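Local coordinates for metallo-beta-lactamase (Pseudomonas stutzeri, PDB 4ZEJ), which probably hydrolyses beta-lactam antibiotics to substituted beta-amino acids as a zinc-dependent class B enzyme, thereby conferring antibiotic resistance, at residues P4-I8 / R53-L58. Residues are numbered along the deposited sequence.
Sequences PELRI and RDTETL
L6 lays its side chain over one face of the helix 52-64, its CD2 4.1 Å from CB of L58 and 4.2 Å from CG2 of T57. The contact fastens the N-terminal segment and strand 7-12, an edge strand of the larger sheet, to a helix flanking that sheet in the αβ/βα sandwich of the metallo-beta-lactamase fold. Residues 4-6 are extended and polyproline-like (phi -60 to -75°, psi 146 to 164°), R7 and I8 beta (phi -130°), and 53-58 alpha-helical (phi/psi near -60/-45°). The nearest CA atoms are those of L6 and D54, 5.5 Å apart. From L6 (chi1 t) the apolar seam continues to I8 (chi1 m), whose CD1 meets CD1 of L58 (chi1 t, chi2 p) at 3.8 Å; the intervening R7 points away and pairs with E9.

Beside this seam lies a polar half. E5 (chi1 m, chi2 m) curls its carboxylate to the guanidinium of R53, extended in t at chi1 to chi3, in a two-pronged salt bridge: NE to OE2 and NH2 to OE1, both 2.9 Å. D54 (chi1 m) points its CA-to-CB bond toward residues 4-8, its OD2 accepting a weak hydrogen bond from N of L6 (3.4 Å). Two waters link O of P4 to the D54 carboxylate, one at OD1, one at OD2. A third donates to OE2 of E5 (2.9 Å) and OD2 of D54 (2.7 Å), which lie only 4.3 Å apart; this shared water, with R53 paired to E5, is consistent with the like charges being tolerated.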
loop_
_atom_site.group_PDB
_atom_site.type_symbol
_atom_site.label_atom_id
_atom_site.label_comp_id
_atom_site.label_asym_id
_atom_site.label_seq_id
_atom_site.Cartn_x
_atom_site.Cartn_y
_atom_site.Cartn_z
ATOM N N PRO A 4 -0.010 -4.976 -19.204
ATOM C CA PRO A 4 -0.570 -3.645 -19.462
ATOM C C PRO A 4 0.305 -2.533 -18.895
ATOM O O PRO A 4 1.125 -2.782 -18.006
ATOM C CB PRO A 4 -1.921 -3.673 -18.731
ATOM C CG PRO A 4 -2.246 -5.129 -18.570
ATOM C CD PRO A 4 -0.921 -5.807 -18.395
ATOM N N GLU A 5 0.106 -1.318 -19.402
ATOM C CA GLU A 5 0.750 -0.129 -18.859
ATOM C C GLU A 5 0.069 0.262 -17.543
ATOM O O GLU A 5 -1.038 -0.182 -17.252
ATOM C CB GLU A 5 0.643 1.053 -19.836
ATOM C CG GLU A 5 1.215 0.828 -21.242
ATOM C CD GLU A 5 2.729 0.726 -21.304
ATOM O OE1 GLU A 5 3.242 0.235 -22.335
ATOM O OE2 GLU A 5 3.430 1.137 -20.350
ATOM N N LEU A 6 0.730 1.108 -16.759
ATOM C CA LEU A 6 0.115 1.717 -15.580
ATOM C C LEU A 6 -1.098 2.530 -15.997
ATOM O O LEU A 6 -1.089 3.153 -17.062
ATOM C CB LEU A 6 1.111 2.683 -14.901
ATOM C CG LEU A 6 0.618 3.403 -13.628
ATOM C CD1 LEU A 6 1.276 2.916 -12.359
ATOM C CD2 LEU A 6 0.829 4.894 -13.757
ATOM N N ARG A 7 -2.118 2.559 -15.153
ATOM C CA ARG A 7 -3.179 3.557 -15.299
ATOM C C ARG A 7 -3.458 4.260 -13.983
ATOM O O ARG A 7 -3.105 3.765 -12.910
ATOM C CB ARG A 7 -4.439 2.952 -15.911
ATOM C CG ARG A 7 -5.049 1.873 -15.066
ATOM C CD ARG A 7 -6.302 1.352 -15.741
ATOM N NE ARG A 7 -7.068 0.519 -14.843
ATOM C CZ ARG A 7 -6.864 -0.780 -14.618
ATOM N NH1 ARG A 7 -5.865 -1.445 -15.199
ATOM N NH2 ARG A 7 -7.678 -1.415 -13.784
ATOM N N ILE A 8 -4.018 5.462 -14.092
ATOM C CA ILE A 8 -4.291 6.316 -12.942
ATOM C C ILE A 8 -5.728 6.770 -13.046
ATOM O O ILE A 8 -6.125 7.318 -14.073
ATOM C CB ILE A 8 -3.337 7.530 -12.884
ATOM C CG1 ILE A 8 -1.872 7.071 -12.872
ATOM C CG2 ILE A 8 -3.591 8.342 -11.619
ATOM C CD1 ILE A 8 -0.884 8.154 -13.254
ATOM N N ARG A 53 9.485 1.059 -15.140
ATOM C CA ARG A 53 8.743 1.677 -16.231
ATOM C C ARG A 53 7.510 2.389 -15.691
ATOM O O ARG A 53 7.263 3.554 -15.995
ATOM C CB ARG A 53 8.319 0.603 -17.247
ATOM C CG ARG A 53 7.624 1.109 -18.513
ATOM C CD ARG A 53 6.933 -0.053 -19.227
ATOM N NE ARG A 53 6.260 0.326 -20.476
ATOM C CZ ARG A 53 6.793 0.295 -21.705
ATOM N NH1 ARG A 53 8.057 -0.082 -21.919
ATOM N NH2 ARG A 53 6.049 0.660 -22.750
ATOM N N ASP A 54 6.739 1.680 -14.873
ATOM C CA ASP A 54 5.492 2.235 -14.353
ATOM C C ASP A 54 5.715 3.301 -13.276
ATOM O O ASP A 54 4.938 4.250 -13.182
ATOM C CB ASP A 54 4.577 1.121 -13.851
ATOM C CG ASP A 54 4.013 0.277 -14.978
ATOM O OD1 ASP A 54 3.537 -0.828 -14.690
ATOM O OD2 ASP A 54 4.029 0.707 -16.151
ATOM N N THR A 55 6.769 3.157 -12.481
ATOM C CA THR A 55 7.149 4.177 -11.508
ATOM C C THR A 55 7.504 5.472 -12.242
ATOM O O THR A 55 7.036 6.537 -11.868
ATOM C CB THR A 55 8.306 3.692 -10.603
ATOM O OG1 THR A 55 7.863 2.549 -9.862
ATOM C CG2 THR A 55 8.749 4.769 -9.626
ATOM N N GLU A 56 8.278 5.366 -13.316
ATOM C CA GLU A 56 8.585 6.542 -14.142
ATOM C C GLU A 56 7.331 7.208 -14.726
ATOM O O GLU A 56 7.195 8.434 -14.678
ATOM C CB GLU A 56 9.580 6.187 -15.248
ATOM C CG GLU A 56 9.989 7.398 -16.077
ATOM C CD GLU A 56 11.254 7.217 -16.909
ATOM O OE1 GLU A 56 12.073 6.310 -16.653
ATOM O OE2 GLU A 56 11.451 8.039 -17.822
ATOM N N THR A 57 6.417 6.406 -15.263
ATOM C CA THR A 57 5.156 6.925 -15.800
ATOM C C THR A 57 4.353 7.706 -14.760
ATOM O O THR A 57 3.894 8.814 -15.037
ATOM C CB THR A 57 4.299 5.799 -16.379
ATOM O OG1 THR A 57 5.056 5.143 -17.401
ATOM C CG2 THR A 57 3.006 6.345 -16.984
ATOM N N LEU A 58 4.214 7.123 -13.571
ATOM C CA LEU A 58 3.510 7.738 -12.469
ATOM C C LEU A 58 4.137 9.073 -12.058
ATOM O O LEU A 58 3.422 10.073 -11.889
ATOM C CB LEU A 58 3.502 6.793 -11.263
ATOM C CG LEU A 58 2.802 7.310 -10.002
ATOM C CD1 LEU A 58 1.320 7.488 -10.290
ATOM C CD2 LEU A 58 3.039 6.388 -8.810
HETATM O O HOH W 1 1.496 -2.310 -15.294
HETATM O O HOH W 2 3.839 -1.635 -17.932
HETATM O O HOH W 3 3.562 2.683 -17.920
#